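Local coordinates for NADP-dependent alcohol dehydrogenase (Entamoeba histolytica, PDB 2OUI), which probably catalyses the reversible NADP-dependent oxidation of alcohols to aldehydes or ketones, as a tetrameric zinc-containing medium-chain dehydrogenase, at residues 35-40 against 148-153; 105-110 against 292-297; 152-157 against 263-268. The protein carries 1 engineered substitution. One frame throughout, in Å; residues are numbered along the deposited sequence.

Contact 1 (35-40 against 148-153). With ZN (zinc ion), chain E; CAC (cacodylate ion), chain H; EDO (1,2-ethanediol), chain I; NO3 (nitrate ion), chain F.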
ATOM      1  N   ALA A  35      33.732   1.513  -9.198  1.00 21.30           N
ATOM      2  CA  ALA A  35      33.186   1.179 -10.530  1.00 24.09           C
ATOM      3  C   ALA A  35      32.631   2.445 -11.192  1.00 21.92           C
ATOM      4  O   ALA A  35      32.130   3.326 -10.491  1.00 25.94           O
ATOM      5  CB  ALA A  35      32.091   0.127 -10.409  1.00 21.70           C
ATOM      6  N   PRO A  36      32.728   2.543 -12.529  1.00 24.15           N
ATOM      7  CA  PRO A  36      32.123   3.649 -13.284  1.00 22.64           C
ATOM      8  C   PRO A  36      30.687   3.342 -13.700  1.00 25.01           C
ATOM      9  O   PRO A  36      30.284   2.166 -13.742  1.00 25.89           O
ATOM     10  CB  PRO A  36      32.985   3.715 -14.527  1.00 21.77           C
ATOM     11  CG  PRO A  36      33.274   2.249 -14.803  1.00 24.42           C
ATOM     12  CD  PRO A  36      33.424   1.599 -13.425  1.00 24.71           C
ATOM     13  N   CYS A  37      29.922   4.393 -14.001  1.00 24.94           N
ATOM     14  CA  CYS A  37      28.495   4.257 -14.292  1.00 23.78           C
ATOM     15  C   CYS A  37      28.169   4.990 -15.567  1.00 23.55           C
ATOM     16  O   CYS A  37      28.707   6.045 -15.822  1.00 25.33           O
ATOM     17  CB  CYS A  37      27.661   4.873 -13.156  1.00 21.12           C
ATOM     18  SG  CYS A  37      25.889   4.476 -13.336  1.00 26.06           S
ATOM     19  N   THR A  38      27.266   4.416 -16.355  1.00 26.65           N
ATOM     20  CA  THR A  38      26.680   5.074 -17.519  1.00 26.85           C
ATOM     21  C   THR A  38      26.156   6.465 -17.164  1.00 24.45           C
ATOM     22  O   THR A  38      26.250   7.386 -17.966  1.00 25.37           O
ATOM     23  CB  THR A  38      25.519   4.202 -18.064  1.00 27.19           C
ATOM     24  OG1 THR A  38      26.019   2.876 -18.313  1.00 33.96           O
ATOM     25  CG2 THR A  38      24.991   4.753 -19.372  1.00 30.23           C
ATOM     26  N   SER A  39      25.627   6.630 -15.956  1.00 23.91           N
ATOM     27  CA  SER A  39      25.074   7.935 -15.564  1.00 25.77           C
ATOM     28  C   SER A  39      26.107   9.029 -15.733  1.00 25.89           C
ATOM     29  O   SER A  39      25.796  10.132 -16.191  1.00 23.82           O
ATOM     30  CB  SER A  39      24.567   7.928 -14.130  1.00 24.16           C
ATOM     31  OG  SER A  39      23.529   6.981 -13.986  1.00 29.86           O
ATOM     32  N   ASP A  40      27.351   8.743 -15.352  1.00 24.21           N
ATOM     33  CA  ASP A  40      28.385   9.765 -15.466  1.00 24.32           C
ATOM     34  C   ASP A  40      28.721  10.118 -16.908  1.00 23.99           C
ATOM     35  O   ASP A  40      29.161  11.242 -17.186  1.00 24.08           O
ATOM     36  CB  ASP A  40      29.646   9.346 -14.703  1.00 22.81           C
ATOM     37  CG  ASP A  40      29.545   9.640 -13.192  1.00 27.83           C
ATOM     38  OD1 ASP A  40      28.546  10.260 -12.731  1.00 25.36           O
ATOM     39  OD2 ASP A  40      30.495   9.281 -12.469  1.00 25.18           O
ATOM     40  N   LEU A 148      26.658  -3.457  -5.122  1.00 25.01           N
ATOM     41  CA  LEU A 148      25.544  -3.053  -4.232  1.00 24.84           C
ATOM     42  C   LEU A 148      25.236  -1.548  -4.239  1.00 25.57           C
ATOM     43  O   LEU A 148      24.100  -1.157  -4.069  1.00 25.66           O
ATOM     44  CB  LEU A 148      25.807  -3.522  -2.787  1.00 24.43           C
ATOM     45  CG  LEU A 148      25.864  -5.032  -2.536  1.00 24.76           C
ATOM     46  CD1 LEU A 148      26.443  -5.345  -1.166  1.00 27.13           C
ATOM     47  CD2 LEU A 148      24.464  -5.675  -2.722  1.00 24.11           C
ATOM     48  N   SER A 149      26.252  -0.709  -4.449  1.00 23.96           N
ATOM     49  CA  SER A 149      26.166   0.737  -4.237  1.00 23.28           C
ATOM     50  C   SER A 149      25.108   1.386  -5.113  1.00 22.43           C
ATOM     51  O   SER A 149      24.429   2.309  -4.675  1.00 21.93           O
ATOM     52  CB  SER A 149      27.517   1.382  -4.600  1.00 24.11           C
ATOM     53  OG  SER A 149      28.542   0.852  -3.774  1.00 24.96           O
ATOM     54  N   ASP A 150      24.989   0.863  -6.332  1.00 21.32           N
ATOM     55  CA  ASP A 150      24.181   1.468  -7.388  1.00 23.27           C
ATOM     56  C   ASP A 150      23.525   0.363  -8.219  1.00 26.40           C
ATOM     57  O   ASP A 150      22.313   0.393  -8.398  1.00 24.08           O
ATOM     58  CB  ASP A 150      25.077   2.385  -8.231  1.00 22.98           C
ATOM     59  CG  ASP A 150      24.314   3.254  -9.237  1.00 27.42           C
ATOM     60  OD1 ASP A 150      23.053   3.295  -9.205  1.00 30.42           O
ATOM     61  OD2 ASP A 150      25.009   3.888 -10.077  1.00 27.07           O
ATOM     62  N   MET A 151      24.279  -0.632  -8.693  1.00 24.24           N
ATOM     63  CA  MET A 151      23.680  -1.572  -9.671  1.00 23.02           C
ATOM     64  C   MET A 151      22.574  -2.439  -9.076  1.00 23.81           C
ATOM     65  O   MET A 151      21.460  -2.473  -9.596  1.00 23.87           O
ATOM     66  CB  MET A 151      24.724  -2.443 -10.358  1.00 24.18           C
ATOM     67  CG  MET A 151      25.811  -1.642 -11.120  1.00 23.44           C
ATOM     68  SD  MET A 151      25.134  -0.691 -12.503  1.00 26.37           S
ATOM     69  CE  MET A 151      24.826   0.928 -11.793  1.00 25.09           C
ATOM     70  N   VAL A 152      22.873  -3.116  -7.977  1.00 22.73           N
ATOM     71  CA  VAL A 152      21.856  -3.966  -7.338  1.00 23.13           C
ATOM     72  C   VAL A 152      20.689  -3.124  -6.820  1.00 24.24           C
ATOM     73  O   VAL A 152      19.526  -3.453  -7.085  1.00 24.02           O
ATOM     74  CB  VAL A 152      22.418  -4.753  -6.196  1.00 23.25           C
ATOM     75  CG1 VAL A 152      21.294  -5.548  -5.534  1.00 23.26           C
ATOM     76  CG2 VAL A 152      23.544  -5.680  -6.711  1.00 20.26           C
ATOM     77  N   THR A 153      20.994  -2.047  -6.089  1.00 24.78           N
ATOM     78  CA  THR A 153      19.943  -1.226  -5.496  1.00 24.09           C
ATOM     79  C   THR A 153      19.039  -0.545  -6.524  1.00 24.16           C
ATOM     80  O   THR A 153      17.820  -0.552  -6.373  1.00 22.69           O
ATOM     81  CB  THR A 153      20.465  -0.245  -4.419  1.00 26.02           C
ATOM     82  OG1 THR A 153      19.347   0.501  -3.913  1.00 25.24           O
ATOM     83  CG2 THR A 153      21.528   0.709  -4.993  1.00 26.24           C
TER
HETATM   84 ZN    ZN E 361      25.193   5.232 -11.350  1.00 19.45          ZN
HETATM   85 AS   CAC H1001      22.283   6.385 -10.621  1.00 26.50          AS
HETATM   86  O1  CAC H1001      21.497   4.842 -10.669  1.00 25.49           O
HETATM   87  O2  CAC H1001      23.690   6.399 -11.687  1.00 19.09           O
HETATM   88  C1  CAC H1001      21.162   7.798 -11.369  1.00 26.48           C
HETATM   89  C2  CAC H1001      22.889   6.820  -8.808  1.00 28.70           C
HETATM   90  C1  EDO I2001      21.027   4.250 -13.840  1.00 33.62           C
HETATM   91  O1  EDO I2001      19.976   4.598 -14.753  1.00 37.88           O
HETATM   92  C2  EDO I2001      22.326   4.012 -14.608  1.00 30.74           C
HETATM   93  O2  EDO I2001      22.510   4.908 -15.721  1.00 31.12           O
HETATM   94  N   NO3 F3001      23.218   0.678 -17.248  1.00 31.99           N
HETATM   95  O1  NO3 F3001      24.493   1.174 -16.930  1.00 32.40           O
HETATM   96  O2  NO3 F3001      22.781  -0.505 -16.693  1.00 23.82           O
HETATM   97  O3  NO3 F3001      22.375   1.364 -18.130  1.00 37.84           O
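Cys37 SG sits close beside Asp150 OD2, at 3.4 Å, because both atoms bind the same zinc ion. This is the metal site of a medium-chain alcohol dehydrogenase. It lies in the cleft between the GroES-like domain and the nucleotide-binding part of the chain. Cys37 SG is 2.2 Å from zinc, and Asp150 OD2 is 1.9 Å from it. His59 is the third protein ligand. A cacodylate ion, probably from the crystallisation liquor, supplies a fourth ligand atom through its O2. The two segments have no direct hydrogen bond and bury little of each other, so the metal is their main link.

Cys37 is the N-cap of helix 38-46. Its SG is anti to the backbone N (chi1 -170°), which carries the sulfur toward helix 148-161 and the metal. The same sulfur accepts from Ser39 N at 3.4 Å with an angle of 163°, a nearly straight capping bond. The metal and the helix end therefore both fix its position.

Asp150 ligates through OD2, while OD1 faces O1 of the cacodylate. On the side of Cys37 away from Asp150, Thr38 OG1 donates to O1 of a nitrate ion at 2.7 Å. The nitrate is also probably from the crystallisation liquor. Met151 comes from the next position of the helix after Asp150. Its chain bends at chi2 and chi3, and by this bend Met151 CE comes to 4.0 Å from Cys37 SG.

Contact 2 (105-110 against 292-297); sequences GMLGGW and GGLTPG
This is a buried apolar contact between two loops, one from each domain of the dehydrogenase. Residues 105-110 belong to the GroES-like region and form two overlapping beta turns. Residues 292-297 leave strand 288-292, the outermost strand at one end of the Rossmann-type parallel sheet within this chain, and lead into helix 298-310.

Leu294 carries the contact from its side. Its CG is anti to the backbone N (chi1 -177°), and the branch that results reaches into the turns with both methyls. CD2 lies 3.7 Å from Leu107 CA and meets the side chain of Leu107 methyl to methyl, CD2 on CD2, at 3.9 Å. The same Leu294 CD2 also rests on Trp110 CB, at 3.8 Å. Leu294 CD1 lies beside Trp110 CB and the CE3 corner of the indole. The side chains of Leu294 and Trp110 cross at about a right angle. No hydrogen bond joins the segments.

The turns set the spacing of Leu107 and Trp110. A type II turn runs from Gly105 to Gly108, and a type I turn follows from Leu107 to Trp110. Trp110 N donates to Leu107 O at 2.9 Å, so the two residues that receive Leu294 are tied to each other. The indole of Trp110 also meets the ring of the zinc ligand His59 edge-to-face. Met285 of a neighbouring subunit packs on Leu107, Trp110 and Leu294, so the cluster lies at a subunit interface. Beyond Leu294, Thr295 OG1 donates to Pro296 O at 2.7 Å, in the carbonyl plane and on a lone pair of that oxygen.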
ATOM      1  N   GLY A 105      15.579  18.297  -1.943  1.00 24.77           N
ATOM      2  CA  GLY A 105      15.028  18.629  -3.263  1.00 27.59           C
ATOM      3  C   GLY A 105      15.242  17.483  -4.229  1.00 24.42           C
ATOM      4  O   GLY A 105      15.914  16.521  -3.905  1.00 22.51           O
ATOM      5  N   MET A 106      14.643  17.563  -5.413  1.00 25.00           N
ATOM      6  CA  MET A 106      14.660  16.412  -6.340  1.00 22.34           C
ATOM      7  C   MET A 106      16.094  15.944  -6.644  1.00 23.70           C
ATOM      8  O   MET A 106      16.976  16.752  -7.014  1.00 23.94           O
ATOM      9  CB  MET A 106      13.884  16.752  -7.626  1.00 24.04           C
ATOM     10  CG  MET A 106      13.707  15.592  -8.594  1.00 21.73           C
ATOM     11  SD  MET A 106      12.290  15.960  -9.670  1.00 24.47           S
ATOM     12  CE  MET A 106      12.918  17.358 -10.600  1.00 25.71           C
ATOM     13  N   LEU A 107      16.304  14.641  -6.453  1.00 22.11           N
ATOM     14  CA  LEU A 107      17.599  13.936  -6.600  1.00 24.46           C
ATOM     15  C   LEU A 107      18.646  14.332  -5.559  1.00 23.84           C
ATOM     16  O   LEU A 107      19.836  13.971  -5.698  1.00 24.41           O
ATOM     17  CB  LEU A 107      18.179  14.081  -8.015  1.00 25.76           C
ATOM     18  CG  LEU A 107      17.292  13.844  -9.241  1.00 26.52           C
ATOM     19  CD1 LEU A 107      18.110  13.965 -10.537  1.00 29.67           C
ATOM     20  CD2 LEU A 107      16.586  12.511  -9.211  1.00 23.69           C
ATOM     21  N   GLY A 108      18.189  15.004  -4.501  1.00 23.22           N
ATOM     22  CA  GLY A 108      19.078  15.614  -3.502  1.00 21.97           C
ATOM     23  C   GLY A 108      19.850  14.593  -2.692  1.00 21.96           C
ATOM     24  O   GLY A 108      20.891  14.913  -2.135  1.00 23.44           O
ATOM     25  N   GLY A 109      19.318  13.383  -2.574  1.00 20.98           N
ATOM     26  CA  GLY A 109      20.023  12.307  -1.877  1.00 20.89           C
ATOM     27  C   GLY A 109      21.132  11.682  -2.720  1.00 23.54           C
ATOM     28  O   GLY A 109      22.009  10.987  -2.193  1.00 25.12           O
ATOM     29  N   TRP A 110      21.080  11.900  -4.035  1.00 23.22           N
ATOM     30  CA  TRP A 110      22.169  11.490  -4.911  1.00 24.94           C
ATOM     31  C   TRP A 110      23.164  12.658  -4.983  1.00 23.94           C
ATOM     32  O   TRP A 110      22.982  13.615  -5.756  1.00 24.53           O
ATOM     33  CB  TRP A 110      21.643  11.094  -6.300  1.00 24.62           C
ATOM     34  CG  TRP A 110      22.743  10.847  -7.320  1.00 24.53           C
ATOM     35  CD1 TRP A 110      24.028  10.402  -7.078  1.00 26.36           C
ATOM     36  CD2 TRP A 110      22.631  10.994  -8.740  1.00 26.27           C
ATOM     37  NE1 TRP A 110      24.722  10.295  -8.272  1.00 27.73           N
ATOM     38  CE2 TRP A 110      23.896  10.674  -9.299  1.00 30.24           C
ATOM     39  CE3 TRP A 110      21.598  11.415  -9.592  1.00 25.79           C
ATOM     40  CZ2 TRP A 110      24.140  10.726 -10.676  1.00 30.68           C
ATOM     41  CZ3 TRP A 110      21.840  11.484 -10.947  1.00 29.55           C
ATOM     42  CH2 TRP A 110      23.108  11.132 -11.484  1.00 31.74           C
ATOM     43  N   GLY A 292       8.895   6.522 -11.939  1.00 24.03           N
ATOM     44  CA  GLY A 292      10.251   6.815 -12.399  1.00 22.47           C
ATOM     45  C   GLY A 292      10.993   7.302 -11.188  1.00 23.70           C
ATOM     46  O   GLY A 292      10.747   8.410 -10.728  1.00 23.61           O
ATOM     47  N   GLY A 293      11.928   6.498 -10.695  1.00 21.91           N
ATOM     48  CA  GLY A 293      12.531   6.847  -9.407  1.00 22.73           C
ATOM     49  C   GLY A 293      14.019   6.582  -9.274  1.00 24.85           C
ATOM     50  O   GLY A 293      14.535   5.595  -9.752  1.00 24.14           O
ATOM     51  N   LEU A 294      14.671   7.492  -8.575  1.00 23.81           N
ATOM     52  CA  LEU A 294      16.042   7.349  -8.050  1.00 24.26           C
ATOM     53  C   LEU A 294      16.177   6.285  -6.947  1.00 24.22           C
ATOM     54  O   LEU A 294      15.330   6.166  -6.073  1.00 26.39           O
ATOM     55  CB  LEU A 294      16.444   8.725  -7.499  1.00 22.93           C
ATOM     56  CG  LEU A 294      17.862   8.890  -6.958  1.00 24.28           C
ATOM     57  CD1 LEU A 294      18.915   8.647  -8.042  1.00 24.36           C
ATOM     58  CD2 LEU A 294      17.980  10.278  -6.349  1.00 23.72           C
ATOM     59  N   THR A 295      17.265   5.499  -6.965  1.00 23.88           N
ATOM     60  CA  THR A 295      17.417   4.430  -5.970  1.00 24.42           C
ATOM     61  C   THR A 295      17.397   4.931  -4.522  1.00 25.01           C
ATOM     62  O   THR A 295      17.906   6.026  -4.231  1.00 25.80           O
ATOM     63  CB  THR A 295      18.727   3.645  -6.214  1.00 25.79           C
ATOM     64  OG1 THR A 295      18.882   2.624  -5.212  1.00 26.45           O
ATOM     65  CG2 THR A 295      19.945   4.601  -6.234  1.00 23.24           C
ATOM     66  N   PRO A 296      16.840   4.126  -3.603  1.00 26.24           N
ATOM     67  CA  PRO A 296      17.137   4.271  -2.189  1.00 26.16           C
ATOM     68  C   PRO A 296      18.649   4.183  -1.932  1.00 23.71           C
ATOM     69  O   PRO A 296      19.411   3.657  -2.757  1.00 23.89           O
ATOM     70  CB  PRO A 296      16.453   3.035  -1.568  1.00 25.96           C
ATOM     71  CG  PRO A 296      15.307   2.749  -2.499  1.00 28.60           C
ATOM     72  CD  PRO A 296      15.864   3.038  -3.851  1.00 26.91           C
ATOM     73  N   GLY A 297      19.064   4.679  -0.779  1.00 24.87           N
ATOM     74  CA  GLY A 297      20.446   4.532  -0.332  1.00 23.42           C
ATOM     75  C   GLY A 297      20.480   4.492   1.187  1.00 26.72           C
ATOM     76  O   GLY A 297      19.487   4.135   1.841  1.00 26.41           O
TER

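Contact 3 (152-157 against 263-268). With EDO (1,2-ethanediol), chain I.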
ATOM      1  N   VAL A 152      22.873  -3.116  -7.977  1.00 22.73           N
ATOM      2  CA  VAL A 152      21.856  -3.966  -7.338  1.00 23.13           C
ATOM      3  C   VAL A 152      20.689  -3.124  -6.820  1.00 24.24           C
ATOM      4  O   VAL A 152      19.526  -3.453  -7.085  1.00 24.02           O
ATOM      5  CB  VAL A 152      22.418  -4.753  -6.196  1.00 23.25           C
ATOM      6  CG1 VAL A 152      21.294  -5.548  -5.534  1.00 23.26           C
ATOM      7  CG2 VAL A 152      23.544  -5.680  -6.711  1.00 20.26           C
ATOM      8  N   THR A 153      20.994  -2.047  -6.089  1.00 24.78           N
ATOM      9  CA  THR A 153      19.943  -1.226  -5.496  1.00 24.09           C
ATOM     10  C   THR A 153      19.039  -0.545  -6.524  1.00 24.16           C
ATOM     11  O   THR A 153      17.820  -0.552  -6.373  1.00 22.69           O
ATOM     12  CB  THR A 153      20.465  -0.245  -4.419  1.00 26.02           C
ATOM     13  OG1 THR A 153      19.347   0.501  -3.913  1.00 25.24           O
ATOM     14  CG2 THR A 153      21.528   0.709  -4.993  1.00 26.24           C
ATOM     15  N   THR A 154      19.621  -0.022  -7.599  1.00 22.68           N
ATOM     16  CA  THR A 154      18.814   0.625  -8.643  1.00 22.91           C
ATOM     17  C   THR A 154      18.020  -0.414  -9.431  1.00 24.49           C
ATOM     18  O   THR A 154      16.829  -0.219  -9.681  1.00 23.40           O
ATOM     19  CB  THR A 154      19.694   1.456  -9.582  1.00 25.06           C
ATOM     20  OG1 THR A 154      20.411   2.414  -8.779  1.00 24.89           O
ATOM     21  CG2 THR A 154      18.843   2.183 -10.615  1.00 20.31           C
ATOM     22  N   GLY A 155      18.671  -1.504  -9.816  1.00 23.89           N
ATOM     23  CA  GLY A 155      18.002  -2.589 -10.526  1.00 23.77           C
ATOM     24  C   GLY A 155      16.829  -3.147  -9.728  1.00 24.34           C
ATOM     25  O   GLY A 155      15.706  -3.246 -10.255  1.00 22.80           O
ATOM     26  N   PHE A 156      17.069  -3.476  -8.458  1.00 23.43           N
ATOM     27  CA  PHE A 156      15.990  -3.927  -7.576  1.00 24.08           C
ATOM     28  C   PHE A 156      14.920  -2.866  -7.425  1.00 24.27           C
ATOM     29  O   PHE A 156      13.736  -3.213  -7.357  1.00 25.11           O
ATOM     30  CB  PHE A 156      16.494  -4.337  -6.193  1.00 23.46           C
ATOM     31  CG  PHE A 156      17.157  -5.699  -6.166  1.00 23.27           C
ATOM     32  CD1 PHE A 156      17.769  -6.222  -7.307  1.00 21.98           C
ATOM     33  CD2 PHE A 156      17.182  -6.448  -4.988  1.00 31.33           C
ATOM     34  CE1 PHE A 156      18.416  -7.474  -7.275  1.00 22.26           C
ATOM     35  CE2 PHE A 156      17.822  -7.700  -4.953  1.00 28.98           C
ATOM     36  CZ  PHE A 156      18.426  -8.213  -6.104  1.00 26.53           C
ATOM     37  N   HIS A 157      15.306  -1.590  -7.342  1.00 23.74           N
ATOM     38  CA  HIS A 157      14.290  -0.523  -7.235  1.00 23.06           C
ATOM     39  C   HIS A 157      13.372  -0.446  -8.465  1.00 25.12           C
ATOM     40  O   HIS A 157      12.204  -0.158  -8.328  1.00 25.58           O
ATOM     41  CB  HIS A 157      14.919   0.850  -6.879  1.00 21.57           C
ATOM     42  CG  HIS A 157      13.913   1.858  -6.414  1.00 23.14           C
ATOM     43  ND1 HIS A 157      13.033   1.604  -5.382  1.00 24.41           N
ATOM     44  CD2 HIS A 157      13.647   3.112  -6.836  1.00 26.25           C
ATOM     45  CE1 HIS A 157      12.255   2.660  -5.202  1.00 22.54           C
ATOM     46  NE2 HIS A 157      12.617   3.592  -6.064  1.00 22.96           N
ATOM     47  N   GLY A 263       7.827   0.542 -13.966  1.00 23.17           N
ATOM     48  CA  GLY A 263       8.828   1.087 -13.060  1.00 22.53           C
ATOM     49  C   GLY A 263      10.102   1.489 -13.799  1.00 22.36           C
ATOM     50  O   GLY A 263      10.864   0.640 -14.244  1.00 24.63           O
ATOM     51  N   ASN A 264      10.327   2.793 -13.961  1.00 20.18           N
ATOM     52  CA  ASN A 264      11.515   3.241 -14.657  1.00 22.03           C
ATOM     53  C   ASN A 264      12.628   3.631 -13.687  1.00 21.69           C
ATOM     54  O   ASN A 264      12.372   4.330 -12.689  1.00 21.92           O
ATOM     55  CB  ASN A 264      11.238   4.471 -15.504  1.00 22.45           C
ATOM     56  CG  ASN A 264      12.539   5.028 -16.094  1.00 24.39           C
ATOM     57  OD1 ASN A 264      13.157   4.359 -16.932  1.00 25.59           O
ATOM     58  ND2 ASN A 264      12.992   6.213 -15.618  1.00 23.86           N
ATOM     59  N   VAL A 265      13.850   3.175 -13.976  1.00 22.46           N
ATOM     60  CA  VAL A 265      15.027   3.601 -13.203  1.00 24.21           C
ATOM     61  C   VAL A 265      16.096   4.143 -14.147  1.00 24.35           C
ATOM     62  O   VAL A 265      17.164   4.530 -13.693  1.00 28.30           O
ATOM     63  CB  VAL A 265      15.641   2.452 -12.348  1.00 24.61           C
ATOM     64  CG1 VAL A 265      14.780   2.203 -11.093  1.00 26.93           C
ATOM     65  CG2 VAL A 265      15.793   1.167 -13.184  1.00 26.11           C
ATOM     66  N   ASN A 266      15.819   4.148 -15.454  1.00 23.44           N
ATOM     67  CA  ASN A 266      16.752   4.745 -16.408  1.00 21.81           C
ATOM     68  C   ASN A 266      16.854   6.255 -16.267  1.00 23.45           C
ATOM     69  O   ASN A 266      15.840   6.973 -16.217  1.00 23.54           O
ATOM     70  CB  ASN A 266      16.360   4.416 -17.852  1.00 20.84           C
ATOM     71  CG  ASN A 266      17.466   4.755 -18.837  1.00 26.63           C
ATOM     72  OD1 ASN A 266      18.649   4.598 -18.538  1.00 26.55           O
ATOM     73  ND2 ASN A 266      17.090   5.172 -20.014  1.00 23.88           N
ATOM     74  N   TYR A 267      18.089   6.728 -16.172  1.00 23.81           N
ATOM     75  CA  TYR A 267      18.404   8.152 -16.200  1.00 24.55           C
ATOM     76  C   TYR A 267      18.367   8.602 -17.665  1.00 25.84           C
ATOM     77  O   TYR A 267      19.190   8.160 -18.492  1.00 27.11           O
ATOM     78  CB  TYR A 267      19.772   8.325 -15.539  1.00 23.28           C
ATOM     79  CG  TYR A 267      20.517   9.656 -15.672  1.00 25.82           C
ATOM     80  CD1 TYR A 267      21.846   9.721 -15.277  1.00 29.53           C
ATOM     81  CD2 TYR A 267      19.926  10.818 -16.198  1.00 22.23           C
ATOM     82  CE1 TYR A 267      22.569  10.881 -15.372  1.00 28.96           C
ATOM     83  CE2 TYR A 267      20.676  12.026 -16.313  1.00 26.99           C
ATOM     84  CZ  TYR A 267      21.994  12.023 -15.877  1.00 27.27           C
ATOM     85  OH  TYR A 267      22.806  13.147 -15.951  1.00 28.17           O
ATOM     86  N   LEU A 268      17.367   9.420 -18.001  1.00 24.57           N
ATOM     87  CA  LEU A 268      17.132   9.865 -19.373  1.00 26.02           C
ATOM     88  C   LEU A 268      17.960  11.095 -19.731  1.00 27.83           C
ATOM     89  O   LEU A 268      17.784  12.169 -19.145  1.00 28.53           O
ATOM     90  CB  LEU A 268      15.643  10.163 -19.582  1.00 25.77           C
ATOM     91  CG  LEU A 268      14.711   9.040 -19.135  1.00 28.43           C
ATOM     92  CD1 LEU A 268      13.277   9.554 -18.968  1.00 30.18           C
ATOM     93  CD2 LEU A 268      14.735   7.853 -20.100  1.00 30.23           C
TER
HETATM   94  C1  EDO I2001      21.027   4.250 -13.840  1.00 33.62           C
HETATM   95  O1  EDO I2001      19.976   4.598 -14.753  1.00 37.88           O
HETATM   96  C2  EDO I2001      22.326   4.012 -14.608  1.00 30.74           C
HETATM   97  O2  EDO I2001      22.510   4.908 -15.721  1.00 31.12           O
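Val265 packs on helix 148-161 and touches Thr154 and His157, residues one turn apart. Thr154 CG2 meets Val265 CB at 3.7 Å, and the two side chains slide past each other in opposite directions. Val265 CG1 lies 3.5 Å from Thr154 O. It also comes within 4.0 Å of His157 C, so this methyl rests largely on helix backbone.

Val265 directly follows strand 260-264 of the Rossmann-type parallel sheet. The contact thus joins the helix to the chain just past the C-terminal end of a strand, the end where such folds bind their dinucleotide. Val178 of helix 177-188 touches both Thr154 and Val265 and closes the cluster.

The next shell shapes the chain after the strand. Asn264 makes an Asx turn: its OD1 accepts from Asn266 N at 3.1 Å, with the donor well above the carbonyl plane. The other end of the same amide is better aligned. Asn264 ND2 donates to Asn266 O at 3.0 Å, 164°, in plane at both ends. Both bonds grip the backbone of Asn266 and hold the bend next to Val265. On the side of the chain away from the Asn264 side chain, an ethanediol molecule, probably from the crystallisation liquor, donates through O1 to Val265 O and accepts from Tyr267 N.

On the helix, one torsion of Thr154 (chi1 -57°) serves both branches. It puts CG2 anti to the backbone N, against Val265, and OG1 where it bonds to Asp150 O and the cacodylate. His157 ND1 is hydrogen-bonded to Glu160 OE1 and NE2 to His287 NE2 of a neighbouring subunit. The polar ends therefore have partners elsewhere, and what crosses this contact is dispersion and shape fit, without a hydrogen bond.

In the fold
The three contacts lie close to one cleft. Contact 1 holds the zinc ion. Contact 2 borders the site: the side chain of Trp110 is about 4 Å from the cacodylate and about 6 Å from the zinc. In contact 3 the side chain of Thr154 is also about 6 Å from the zinc. Centres of contacts 1 and 3 are 10 Å apart, and both use helix 148-161. One ethanediol touches both. Contact 2 is centred 13 Å from contact 1 and 11 Å from contact 3. It joins both through a probable hydrogen bond of 2.5 Å between Thr295 OG1 and Thr153 OG1. The ends of neighbouring strands link contacts 2 and 3 by a probable hydrogen bond, Gly293 N to Asn264 O at 3.0 Å.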